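Long-range contacts in putative serine phosphatase (Pseudomonas aeruginosa, PDB 6K4E), which probably dephosphorylates phosphoserine or phosphothreonine of a partner protein as a magnesium-dependent PP2C-type phosphatase in the SiaABC pathway that controls biofilm formation: residues M171-L175 / F187-I192; Y106-V110 / T294-R299; I192-D198 / W231-T237; A130-A134 / E149-M154. All coordinates share one frame; numbering follows the deposited sequence.

Contact 1 of 4, residues M171-L175 / F187-I192; sequences MDAGL and FAGAKI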
loop_
_atom_site.group_PDB
_atom_site.type_symbol
_atom_site.label_atom_id
_atom_site.label_comp_id
_atom_site.label_asym_id
_atom_site.label_seq_id
_atom_site.Cartn_x
_atom_site.Cartn_y
_atom_site.Cartn_z
ATOM N N MET B 171 12.358 -6.122 3.747
ATOM C CA MET B 171 12.242 -6.418 2.328
ATOM C C MET B 171 13.574 -6.532 1.646
ATOM O O MET B 171 14.541 -5.877 2.035
ATOM C CB MET B 171 11.332 -5.414 1.604
ATOM C CG MET B 171 11.866 -3.998 1.545
ATOM S SD MET B 171 10.762 -2.807 0.749
ATOM C CE MET B 171 9.387 -2.953 1.808
ATOM N N ASP B 172 13.623 -7.404 0.645
ATOM C CA ASP B 172 14.786 -7.596 -0.193
ATOM C C ASP B 172 14.553 -6.741 -1.416
ATOM O O ASP B 172 13.407 -6.557 -1.799
ATOM C CB ASP B 172 14.898 -9.063 -0.615
ATOM C CG ASP B 172 14.994 -10.049 0.532
ATOM O OD1 ASP B 172 15.357 -9.616 1.655
ATOM O OD2 ASP B 172 14.787 -11.278 0.282
ATOM N N ALA B 173 15.617 -6.200 -2.005
ATOM C CA ALA B 173 15.571 -5.402 -3.227
ATOM C C ALA B 173 16.897 -5.379 -3.940
ATOM O O ALA B 173 17.945 -5.427 -3.310
ATOM C CB ALA B 173 15.086 -3.978 -2.961
ATOM N N GLY B 174 16.827 -5.379 -5.258
ATOM C CA GLY B 174 17.982 -5.280 -6.132
ATOM C C GLY B 174 17.641 -4.164 -7.088
ATOM O O GLY B 174 16.626 -4.254 -7.776
ATOM N N LEU B 175 18.412 -3.080 -7.064
ATOM C CA LEU B 175 18.191 -1.906 -7.904
ATOM C C LEU B 175 19.385 -1.641 -8.763
ATOM O O LEU B 175 20.500 -1.622 -8.263
ATOM C CB LEU B 175 17.963 -0.662 -7.042
ATOM C CG LEU B 175 16.559 -0.319 -6.654
ATOM C CD1 LEU B 175 16.585 0.880 -5.803
ATOM C CD2 LEU B 175 15.701 -0.011 -7.880
ATOM N N PHE B 187 24.849 -0.986 -9.291
ATOM C CA PHE B 187 23.926 -1.912 -8.637
ATOM C C PHE B 187 24.037 -1.828 -7.121
ATOM O O PHE B 187 25.133 -1.739 -6.584
ATOM C CB PHE B 187 24.183 -3.382 -9.106
ATOM C CG PHE B 187 23.563 -4.443 -8.209
ATOM C CD1 PHE B 187 22.179 -4.627 -8.164
ATOM C CD2 PHE B 187 24.353 -5.209 -7.364
ATOM C CE1 PHE B 187 21.609 -5.558 -7.280
ATOM C CE2 PHE B 187 23.779 -6.144 -6.503
ATOM C CZ PHE B 187 22.423 -6.323 -6.479
ATOM N N ALA B 188 22.906 -1.885 -6.433
ATOM C CA ALA B 188 22.876 -1.952 -4.967
ATOM C C ALA B 188 21.742 -2.873 -4.584
ATOM O O ALA B 188 20.654 -2.744 -5.122
ATOM C CB ALA B 188 22.693 -0.573 -4.350
ATOM N N GLY B 189 22.019 -3.819 -3.702
ATOM C CA GLY B 189 21.032 -4.805 -3.283
ATOM C C GLY B 189 21.034 -5.175 -1.817
ATOM O O GLY B 189 22.073 -5.132 -1.161
ATOM N N ALA B 190 19.846 -5.498 -1.290
ATOM C CA ALA B 190 19.637 -5.992 0.069
ATOM C C ALA B 190 19.041 -7.395 -0.113
ATOM O O ALA B 190 17.876 -7.513 -0.484
ATOM C CB ALA B 190 18.662 -5.093 0.813
ATOM N N LYS B 191 19.893 -8.435 -0.030
ATOM C CA LYS B 191 19.559 -9.853 -0.139
ATOM C C LYS B 191 19.090 -10.251 -1.541
ATOM O O LYS B 191 18.400 -11.267 -1.694
ATOM C CB LYS B 191 18.554 -10.282 0.951
ATOM C CG LYS B 191 19.174 -10.344 2.365
ATOM C CD LYS B 191 18.188 -10.709 3.462
ATOM C CE LYS B 191 17.683 -12.132 3.415
ATOM N NZ LYS B 191 16.524 -12.314 4.331
ATOM N N ILE B 192 19.473 -9.449 -2.561
ATOM C CA ILE B 192 19.176 -9.693 -3.979
ATOM C C ILE B 192 20.435 -9.426 -4.779
ATOM O O ILE B 192 21.145 -8.455 -4.517
ATOM C CB ILE B 192 17.889 -8.996 -4.539
ATOM C CG1 ILE B 192 16.627 -9.776 -4.019
ATOM C CG2 ILE B 192 17.884 -8.955 -6.126
ATOM C CD1 ILE B 192 15.360 -9.327 -4.429
#

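Contact 2 of 4, residues Y106-V110 / T294-R299; sequences YLIGV and TILSFR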
loop_
_atom_site.group_PDB
_atom_site.type_symbol
_atom_site.label_atom_id
_atom_site.label_comp_id
_atom_site.label_asym_id
_atom_site.label_seq_id
_atom_site.Cartn_x
_atom_site.Cartn_y
_atom_site.Cartn_z
ATOM N N TYR B 106 18.450 4.021 -17.583
ATOM C CA TYR B 106 17.231 3.661 -16.861
ATOM C C TYR B 106 17.491 3.021 -15.542
ATOM O O TYR B 106 18.549 2.384 -15.327
ATOM C CB TYR B 106 16.304 2.764 -17.719
ATOM C CG TYR B 106 16.968 1.523 -18.271
ATOM C CD1 TYR B 106 16.923 0.317 -17.583
ATOM C CD2 TYR B 106 17.597 1.541 -19.516
ATOM C CE1 TYR B 106 17.523 -0.835 -18.102
ATOM C CE2 TYR B 106 18.225 0.409 -20.026
ATOM C CZ TYR B 106 18.160 -0.783 -19.330
ATOM O OH TYR B 106 18.781 -1.902 -19.850
ATOM N N LEU B 107 16.475 3.123 -14.675
ATOM C CA LEU B 107 16.480 2.492 -13.371
ATOM C C LEU B 107 15.589 1.290 -13.476
ATOM O O LEU B 107 14.489 1.398 -13.970
ATOM C CB LEU B 107 15.970 3.443 -12.283
ATOM C CG LEU B 107 15.864 2.851 -10.869
ATOM C CD1 LEU B 107 17.265 2.669 -10.207
ATOM C CD2 LEU B 107 15.010 3.705 -10.029
ATOM N N ILE B 108 16.069 0.137 -13.013
ATOM C CA ILE B 108 15.313 -1.116 -13.062
ATOM C C ILE B 108 15.569 -1.916 -11.773
ATOM O O ILE B 108 16.693 -1.955 -11.282
ATOM C CB ILE B 108 15.642 -1.841 -14.370
ATOM C CG1 ILE B 108 14.652 -2.978 -14.665
ATOM C CG2 ILE B 108 17.113 -2.304 -14.428
ATOM C CD1 ILE B 108 14.679 -3.549 -16.222
ATOM N N GLY B 109 14.542 -2.532 -11.227
ATOM C CA GLY B 109 14.716 -3.293 -9.995
ATOM C C GLY B 109 13.618 -4.271 -9.643
ATOM O O GLY B 109 12.575 -4.291 -10.286
ATOM N N VAL B 110 13.872 -5.122 -8.646
ATOM C CA VAL B 110 12.934 -6.130 -8.131
ATOM C C VAL B 110 12.900 -5.982 -6.627
ATOM O O VAL B 110 13.895 -5.569 -6.020
ATOM C CB VAL B 110 13.258 -7.600 -8.526
ATOM C CG1 VAL B 110 13.101 -7.838 -10.025
ATOM C CG2 VAL B 110 14.635 -8.050 -8.005
ATOM N N THR B 294 9.684 -13.866 -9.427
ATOM C CA THR B 294 9.956 -12.678 -10.231
ATOM C C THR B 294 11.331 -12.787 -10.802
ATOM O O THR B 294 12.278 -13.065 -10.075
ATOM C CB THR B 294 9.856 -11.338 -9.466
ATOM O OG1 THR B 294 8.700 -11.368 -8.650
ATOM C CG2 THR B 294 9.757 -10.112 -10.438
ATOM N N ILE B 295 11.425 -12.583 -12.123
ATOM C CA ILE B 295 12.676 -12.466 -12.841
ATOM C C ILE B 295 12.506 -11.287 -13.792
ATOM O O ILE B 295 11.671 -11.335 -14.679
ATOM C CB ILE B 295 13.182 -13.743 -13.580
ATOM C CG1 ILE B 295 13.342 -14.929 -12.630
ATOM C CG2 ILE B 295 14.499 -13.440 -14.347
ATOM C CD1 ILE B 295 14.015 -16.168 -13.331
ATOM N N LEU B 296 13.308 -10.246 -13.602
ATOM C CA LEU B 296 13.334 -9.098 -14.487
ATOM C C LEU B 296 14.687 -9.094 -15.167
ATOM O O LEU B 296 15.732 -9.070 -14.509
ATOM C CB LEU B 296 13.047 -7.782 -13.732
ATOM C CG LEU B 296 12.879 -6.498 -14.559
ATOM C CD1 LEU B 296 12.075 -6.728 -15.840
ATOM C CD2 LEU B 296 12.304 -5.388 -13.713
ATOM N N SER B 297 14.657 -9.240 -16.495
ATOM C CA SER B 297 15.870 -9.304 -17.277
ATOM C C SER B 297 15.906 -8.161 -18.224
ATOM O O SER B 297 14.860 -7.700 -18.647
ATOM C CB SER B 297 15.967 -10.634 -18.016
ATOM O OG SER B 297 17.129 -10.730 -18.824
ATOM N N PHE B 298 17.120 -7.687 -18.522
ATOM C CA PHE B 298 17.436 -6.559 -19.402
ATOM C C PHE B 298 18.784 -6.769 -20.065
ATOM O O PHE B 298 19.640 -7.450 -19.518
ATOM C CB PHE B 298 17.379 -5.236 -18.634
ATOM C CG PHE B 298 18.299 -5.100 -17.441
ATOM C CD1 PHE B 298 17.961 -5.652 -16.207
ATOM C CD2 PHE B 298 19.471 -4.372 -17.531
ATOM C CE1 PHE B 298 18.804 -5.496 -15.090
ATOM C CE2 PHE B 298 20.309 -4.226 -16.419
ATOM C CZ PHE B 298 19.967 -4.775 -15.198
ATOM N N ARG B 299 18.959 -6.252 -21.275
ATOM C CA ARG B 299 20.190 -6.477 -22.011
ATOM C C ARG B 299 20.745 -5.186 -22.589
ATOM O O ARG B 299 19.976 -4.336 -23.038
ATOM C CB ARG B 299 19.923 -7.518 -23.119
ATOM C CG ARG B 299 21.060 -7.717 -24.101
ATOM C CD ARG B 299 20.845 -8.942 -24.923
ATOM N NE ARG B 299 21.749 -8.982 -26.068
ATOM C CZ ARG B 299 22.752 -9.839 -26.206
ATOM N NH1 ARG B 299 23.009 -10.729 -25.253
ATOM N NH2 ARG B 299 23.509 -9.814 -27.293
HETATM O O HOH W 1 19.574 -1.719 -22.432
#

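Contact 3 of 4, residues I192-D198 / W231-T237; sequences ISLYASD and WTFYLST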
loop_
_atom_site.group_PDB
_atom_site.type_symbol
_atom_site.label_atom_id
_atom_site.label_comp_id
_atom_site.label_asym_id
_atom_site.label_seq_id
_atom_site.Cartn_x
_atom_site.Cartn_y
_atom_site.Cartn_z
ATOM N N ILE B 192 19.473 -9.449 -2.561
ATOM C CA ILE B 192 19.176 -9.693 -3.979
ATOM C C ILE B 192 20.435 -9.426 -4.779
ATOM O O ILE B 192 21.145 -8.455 -4.517
ATOM C CB ILE B 192 17.889 -8.996 -4.539
ATOM C CG1 ILE B 192 16.627 -9.776 -4.019
ATOM C CG2 ILE B 192 17.884 -8.955 -6.126
ATOM C CD1 ILE B 192 15.360 -9.327 -4.429
ATOM N N SER B 193 20.740 -10.344 -5.699
ATOM C CA SER B 193 21.934 -10.294 -6.541
ATOM C C SER B 193 21.603 -9.863 -7.942
ATOM O O SER B 193 20.483 -10.085 -8.421
ATOM C CB SER B 193 22.580 -11.678 -6.626
ATOM O OG SER B 193 22.865 -12.223 -5.350
ATOM N N LEU B 194 22.592 -9.299 -8.622
ATOM C CA LEU B 194 22.501 -9.016 -10.038
ATOM C C LEU B 194 23.362 -10.076 -10.740
ATOM O O LEU B 194 24.541 -10.206 -10.449
ATOM C CB LEU B 194 22.956 -7.598 -10.397
ATOM C CG LEU B 194 23.006 -7.274 -11.907
ATOM C CD1 LEU B 194 21.634 -7.111 -12.493
ATOM C CD2 LEU B 194 23.776 -6.049 -12.143
ATOM N N TYR B 195 22.748 -10.866 -11.625
ATOM C CA TYR B 195 23.432 -11.867 -12.394
ATOM C C TYR B 195 23.656 -11.243 -13.787
ATOM O O TYR B 195 22.812 -10.484 -14.256
ATOM C CB TYR B 195 22.550 -13.101 -12.510
ATOM C CG TYR B 195 22.652 -14.054 -11.343
ATOM C CD1 TYR B 195 23.640 -15.035 -11.304
ATOM C CD2 TYR B 195 21.724 -14.019 -10.300
ATOM C CE1 TYR B 195 23.735 -15.925 -10.239
ATOM C CE2 TYR B 195 21.810 -14.907 -9.226
ATOM C CZ TYR B 195 22.821 -15.861 -9.202
ATOM O OH TYR B 195 22.902 -16.791 -8.195
ATOM N N ALA B 196 24.812 -11.495 -14.402
ATOM C CA ALA B 196 25.162 -10.991 -15.743
ATOM C C ALA B 196 25.812 -12.114 -16.487
ATOM O O ALA B 196 26.617 -12.839 -15.902
ATOM C CB ALA B 196 26.137 -9.830 -15.649
ATOM N N SER B 197 25.477 -12.269 -17.769
ATOM C CA SER B 197 26.047 -13.319 -18.585
ATOM C C SER B 197 26.148 -12.932 -20.067
ATOM O O SER B 197 25.273 -12.253 -20.600
ATOM C CB SER B 197 25.272 -14.619 -18.414
ATOM O OG SER B 197 25.989 -15.639 -19.080
ATOM N N ASP B 198 27.226 -13.371 -20.720
ATOM C CA ASP B 198 27.420 -13.150 -22.153
ATOM C C ASP B 198 27.248 -14.473 -22.928
ATOM O O ASP B 198 27.500 -14.516 -24.135
ATOM C CB ASP B 198 28.784 -12.489 -22.425
ATOM C CG ASP B 198 30.007 -13.334 -22.062
ATOM O OD1 ASP B 198 29.851 -14.330 -21.315
ATOM O OD2 ASP B 198 31.122 -12.978 -22.490
ATOM N N TRP B 231 25.835 -8.598 -23.260
ATOM C CA TRP B 231 25.550 -9.051 -21.902
ATOM C C TRP B 231 24.090 -8.933 -21.557
ATOM O O TRP B 231 23.462 -7.892 -21.791
ATOM C CB TRP B 231 26.421 -8.272 -20.870
ATOM C CG TRP B 231 27.856 -8.698 -20.875
ATOM C CD1 TRP B 231 28.806 -8.375 -21.802
ATOM C CD2 TRP B 231 28.484 -9.577 -19.938
ATOM N NE1 TRP B 231 29.992 -8.991 -21.494
ATOM C CE2 TRP B 231 29.827 -9.728 -20.344
ATOM C CE3 TRP B 231 28.038 -10.259 -18.779
ATOM C CZ2 TRP B 231 30.730 -10.530 -19.638
ATOM C CZ3 TRP B 231 28.931 -11.059 -18.081
ATOM C CH2 TRP B 231 30.259 -11.193 -18.510
ATOM N N THR B 232 23.550 -10.000 -20.950
ATOM C CA THR B 232 22.169 -10.033 -20.459
ATOM C C THR B 232 22.273 -10.010 -18.942
ATOM O O THR B 232 23.145 -10.671 -18.381
ATOM C CB THR B 232 21.370 -11.240 -21.023
ATOM O OG1 THR B 232 21.528 -11.273 -22.437
ATOM C CG2 THR B 232 19.893 -11.131 -20.731
ATOM N N PHE B 233 21.436 -9.195 -18.300
ATOM C CA PHE B 233 21.407 -9.000 -16.857
ATOM C C PHE B 233 20.123 -9.571 -16.326
ATOM O O PHE B 233 19.147 -9.658 -17.072
ATOM C CB PHE B 233 21.547 -7.507 -16.485
ATOM C CG PHE B 233 22.865 -6.904 -16.910
ATOM C CD1 PHE B 233 23.023 -6.364 -18.181
ATOM C CD2 PHE B 233 23.974 -6.949 -16.071
ATOM C CE1 PHE B 233 24.253 -5.862 -18.597
ATOM C CE2 PHE B 233 25.212 -6.445 -16.492
ATOM C CZ PHE B 233 25.333 -5.890 -17.747
ATOM N N TYR B 234 20.155 -10.072 -15.072
ATOM C CA TYR B 234 19.017 -10.759 -14.488
ATOM C C TYR B 234 18.879 -10.392 -13.057
ATOM O O TYR B 234 19.819 -10.533 -12.282
ATOM C CB TYR B 234 19.185 -12.290 -14.565
ATOM C CG TYR B 234 19.463 -12.814 -15.946
ATOM C CD1 TYR B 234 20.766 -12.882 -16.436
ATOM C CD2 TYR B 234 18.424 -13.253 -16.771
ATOM C CE1 TYR B 234 21.028 -13.377 -17.712
ATOM C CE2 TYR B 234 18.673 -13.705 -18.064
ATOM C CZ TYR B 234 19.977 -13.790 -18.512
ATOM O OH TYR B 234 20.221 -14.245 -19.764
ATOM N N LEU B 235 17.674 -9.954 -12.701
ATOM C CA LEU B 235 17.316 -9.577 -11.348
ATOM C C LEU B 235 16.216 -10.519 -10.950
ATOM O O LEU B 235 15.118 -10.402 -11.464
ATOM C CB LEU B 235 16.829 -8.112 -11.315
ATOM C CG LEU B 235 17.927 -7.052 -11.291
ATOM C CD1 LEU B 235 17.343 -5.652 -11.497
ATOM C CD2 LEU B 235 18.728 -7.091 -9.976
ATOM N N SER B 236 16.495 -11.444 -10.040
ATOM C CA SER B 236 15.485 -12.387 -9.601
ATOM C C SER B 236 15.338 -12.349 -8.090
ATOM O O SER B 236 16.329 -12.225 -7.388
ATOM C CB SER B 236 15.862 -13.804 -10.038
ATOM O OG SER B 236 15.037 -14.777 -9.417
ATOM N N THR B 237 14.114 -12.550 -7.586
ATOM C CA THR B 237 13.883 -12.705 -6.138
ATOM C C THR B 237 14.239 -14.151 -5.800
ATOM O O THR B 237 14.519 -14.941 -6.711
ATOM C CB THR B 237 12.432 -12.362 -5.759
ATOM O OG1 THR B 237 11.541 -13.193 -6.517
ATOM C CG2 THR B 237 12.085 -10.869 -6.016
HETATM O O HOH W 2 19.195 -12.110 -9.540
HETATM O O HOH W 3 18.912 -12.980 -6.652
#

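Contact 4 of 4, residues A130-A134 / E149-M154; sequences AIDHA and ETDQAM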
loop_
_atom_site.group_PDB
_atom_site.type_symbol
_atom_site.label_atom_id
_atom_site.label_comp_id
_atom_site.label_asym_id
_atom_site.label_seq_id
_atom_site.Cartn_x
_atom_site.Cartn_y
_atom_site.Cartn_z
ATOM N N ALA B 130 6.989 4.260 -1.395
ATOM C CA ALA B 130 8.299 4.547 -0.773
ATOM C C ALA B 130 9.420 4.633 -1.848
ATOM O O ALA B 130 10.315 5.460 -1.717
ATOM C CB ALA B 130 8.651 3.461 0.238
ATOM N N ILE B 131 9.349 3.826 -2.914
ATOM C CA ILE B 131 10.370 3.857 -3.973
ATOM C C ILE B 131 10.218 5.139 -4.821
ATOM O O ILE B 131 11.230 5.788 -5.127
ATOM C CB ILE B 131 10.437 2.524 -4.799
ATOM C CG1 ILE B 131 11.250 1.490 -4.005
ATOM C CG2 ILE B 131 11.061 2.718 -6.214
ATOM C CD1 ILE B 131 11.188 0.081 -4.484
ATOM N N ASP B 132 8.960 5.545 -5.114
ATOM C CA ASP B 132 8.644 6.773 -5.854
ATOM C C ASP B 132 9.157 7.993 -5.103
ATOM O O ASP B 132 9.772 8.866 -5.714
ATOM C CB ASP B 132 7.117 6.889 -6.074
ATOM C CG ASP B 132 6.595 5.952 -7.142
ATOM O OD1 ASP B 132 7.257 4.921 -7.411
ATOM O OD2 ASP B 132 5.521 6.226 -7.689
ATOM N N HIS B 133 8.917 8.045 -3.780
ATOM C CA HIS B 133 9.409 9.124 -2.916
ATOM C C HIS B 133 10.938 9.200 -3.019
ATOM O O HIS B 133 11.475 10.269 -3.278
ATOM C CB HIS B 133 8.984 8.912 -1.445
ATOM C CG HIS B 133 9.760 9.750 -0.474
ATOM N ND1 HIS B 133 9.351 11.031 -0.135
ATOM C CD2 HIS B 133 10.923 9.476 0.169
ATOM C CE1 HIS B 133 10.268 11.490 0.707
ATOM N NE2 HIS B 133 11.237 10.594 0.914
ATOM N N ALA B 134 11.623 8.063 -2.813
ATOM C CA ALA B 134 13.082 7.956 -2.855
ATOM C C ALA B 134 13.660 8.428 -4.194
ATOM O O ALA B 134 14.596 9.225 -4.176
ATOM C CB ALA B 134 13.510 6.533 -2.542
ATOM N N GLU B 149 16.848 5.737 1.278
ATOM C CA GLU B 149 15.668 6.585 1.320
ATOM C C GLU B 149 14.375 5.755 1.360
ATOM O O GLU B 149 13.432 6.181 2.032
ATOM C CB GLU B 149 15.664 7.558 0.130
ATOM C CG GLU B 149 16.429 8.852 0.377
ATOM C CD GLU B 149 15.915 9.735 1.505
ATOM O OE1 GLU B 149 14.680 9.912 1.618
ATOM O OE2 GLU B 149 16.756 10.258 2.270
ATOM N N THR B 150 14.338 4.570 0.647
ATOM C CA THR B 150 13.178 3.668 0.645
ATOM C C THR B 150 12.975 3.108 2.061
ATOM O O THR B 150 11.855 3.109 2.578
ATOM C CB THR B 150 13.314 2.578 -0.430
ATOM O OG1 THR B 150 13.368 3.200 -1.714
ATOM C CG2 THR B 150 12.175 1.577 -0.397
ATOM N N ASP B 151 14.075 2.675 2.683
ATOM C CA ASP B 151 14.122 2.170 4.055
ATOM C C ASP B 151 13.498 3.222 5.006
ATOM O O ASP B 151 12.589 2.877 5.746
ATOM C CB ASP B 151 15.583 1.850 4.444
ATOM C CG ASP B 151 15.820 1.117 5.761
ATOM O OD1 ASP B 151 14.844 0.815 6.456
ATOM O OD2 ASP B 151 16.994 0.809 6.068
ATOM N N GLN B 152 13.947 4.496 4.930
ATOM C CA GLN B 152 13.452 5.596 5.769
ATOM C C GLN B 152 11.950 5.868 5.581
ATOM O O GLN B 152 11.218 5.946 6.571
ATOM C CB GLN B 152 14.295 6.874 5.578
ATOM C CG GLN B 152 15.725 6.776 6.146
ATOM C CD GLN B 152 15.805 6.306 7.600
ATOM O OE1 GLN B 152 15.146 6.842 8.506
ATOM N NE2 GLN B 152 16.617 5.280 7.848
ATOM N N ALA B 153 11.502 5.936 4.305
ATOM C CA ALA B 153 10.112 6.131 3.907
ATOM C C ALA B 153 9.269 4.989 4.464
ATOM O O ALA B 153 8.189 5.254 4.989
ATOM C CB ALA B 153 9.996 6.197 2.386
ATOM N N MET B 154 9.778 3.731 4.412
ATOM C CA MET B 154 9.066 2.573 4.969
ATOM C C MET B 154 8.928 2.677 6.493
ATOM O O MET B 154 7.829 2.491 7.002
ATOM C CB MET B 154 9.737 1.264 4.580
ATOM C CG MET B 154 9.468 0.836 3.125
ATOM S SD MET B 154 7.723 0.585 2.731
ATOM C CE MET B 154 7.276 -0.663 3.913
#

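Contact 1 of 4, residues M171-L175 / F187-I192
D172 swings its carboxylate to the flank of K191 because CG stands beside its own backbone N (chi1 -58°), whereas F187, with CG opposite its N (chi1 163°), turns an edge of its ring to G174 on the neighbouring strand. Both residues belong to the beta hairpin of strands 171-179 and 184-190, in one sheet of the PP2C-type sandwich. A173 with A190 and L175 with A188 are antiparallel hydrogen-bonded pairs, and four backbone bonds clamp them; the shortest runs from A190 N to A173 O at 2.8 Å. Between them lies the non-hydrogen-bonded pair G174 and G189, whose CA atoms come within 4.2 Å. G174 carries no side chain, and two neighbours close on its CA: the F187 ring brings CE1 to 3.8 Å from G174 CA, and I192 sets its CG2 branch 3.7 Å from that CA. K191, in the left-handed backbone region (phi 67°), ends the strand and lets I192 fold back, so that I192 CD1 packs 3.9 Å from D172 CB. The side chain of D172 comes about 4 Å from a bound magnesium and thus sits beside the metal centre. The aliphatic part of the exposed K191 lies against the carboxylate of D172, CB to D172 OD1 measuring 3.3 Å. The bend at chi3 brings K191 NZ round to D172 OD1 at 4.0 Å, a long salt bridge.

Contact 2 of 4, residues Y106-V110 / T294-R299
This is face-to-face packing between the two antiparallel sheets of the PP2C-type beta sandwich, with I108, V110, L296 and F298 meeting in the buried interior. Strand 105-113 comes from one sheet and strand 293-300 from the other; their axes pass 7.7 Å apart, and no direct hydrogen bond joins the two segments. I108 carries the centre with separate branches. Its CG1 presses on L296 CD2 at a tight 3.5 Å, while CG2 sits over one face of the F298 ring, 3.8 Å from the centroid and 17° off the normal, a CH-pi contact. F298 can offer that face because its CG is tucked between backbone N and carbonyl carbon (chi1 59°), standing the ring up from its strand; F233, on the neighbouring strand of the same sheet, meets the opposite face with its ring nearly parallel (planes about 15° apart). Toward the metal end, V110 CG1 lies 3.7 Å from L296 CB and also touches the methyl of T294, whose hydroxyl is hydrogen-bonded to D95. At the other end Y106 reaches across the sandwich, its OH 3.5 Å from F298 CD2. A water bridges the sheets there, lying in the plane of the tyrosine ring, 2.7 Å from Y106 OH and donating to R299 O at 2.7 Å.

Contact 3 of 4, residues I192-D198 / W231-T237
W231 and D198 pack closely, although both are partly exposed, where strands 194-197 and 231-236 run antiparallel in one sheet of the sandwich. D198 CB sits over the indole, 3.8 Å from the centroid of its five-membered ring in a CH-pi contact, and the carboxylate plane is tilted 20° from that of the ring, stacked on it. The chi1 of 65° sets D198 CG between its backbone N and carbonyl carbon, and hydrogen bonds from E200 N and E201 N to OD1 hold the group there. The tight part is buried: A196 CB touches two aromatic rings, 3.6 Å from F233 CE2 and 3.7 Å from W231 CE3, and two hydrogen-bonded pairs, Y195 with Y234 and S197 with T232, lock the backbones; the bond from T232 N to S197 O is nearly straight at 2.9 Å. Past L194 the strands part and water takes over. One molecule donates to S193 O at 2.6 Å and to Y234 O, and accepts from S236 N at 2.8 Å; it lies in the plane of the Y195 ring, at its edge. A second accepts only weakly from S193 N but donates to S236 O at 2.8 Å. Water thus supplies partners to S193 O, S236 N and S236 O, and only a weak one to S193 N, where the strands no longer pair directly.

Contact 4 of 4, residues A130-A134 / E149-M154
A130, A134 and A153 lie where two successive helices, 117-138 and 143-157, pack against each other on the outside of a sheet. The axes of the two segments approach to 8.2 Å and their directions differ by 128°, a spacing that small side chains permit. At one end A130 CB meets A153 CB at 3.7 Å and M154 SD at 3.9 Å; the thioether, folded by bends at chi2 and chi3, comes in beside the alanine methyl. At the other end A134 CB rests against both E149 CB, 3.6 Å away, and T150 OG1, 3.4 Å away. T150 lies between these ends and turns two different branches to helix 117-138: the methyl CG2 packs on I131 CG1 at 3.7 Å and more loosely on A130, while OG1 touches the same I131 carbon but is hydrogen-bonded to I146 O one turn back in its own helix, which satisfies the hydroxyl within this apolar seam. The pair belongs to one outer helical layer of the alpha-beta-beta-alpha sandwich of PP2C-type phosphatases, and I131 turns its side chain to F96 and V98 of the underlying strand 95-101. The partly exposed H133, with CG anti to its N (chi1 164°), reaches toward helix 143-157, with E149 OE1 at the edge of the imidazole ring. NE2 stays 3.6 Å from E149 OE1, with the two planes 38° apart, so the pair is near but not hydrogen-bonded. H133 also packs against E136 of the second subunit, and D132 against M157 of that subunit.

In the fold
Contacts 2 and 3 lie closest, with centres 8 Å apart: strands 293-300 and 231-236 are neighbours, joined by bonds such as F233 N to F298 O at 2.8 Å. Contact 1 lies in the opposing sheet, where V110 N of contact 2 meets G174 O at 3.0 Å, and I192 links it to contact 3. Magnesium is bound by D112, C113 and G115 at one site, D112, D238 and D291 at another, and contacts 1 to 3 each bring one end close, the side chains of D172, T294 and T237 lying about 4, 8 and 5 Å from an ion. Contact 4, about 24 Å from contact 3 between centres, touches contact 1 through M154 CE and M171 CE, 3.8 Å apart.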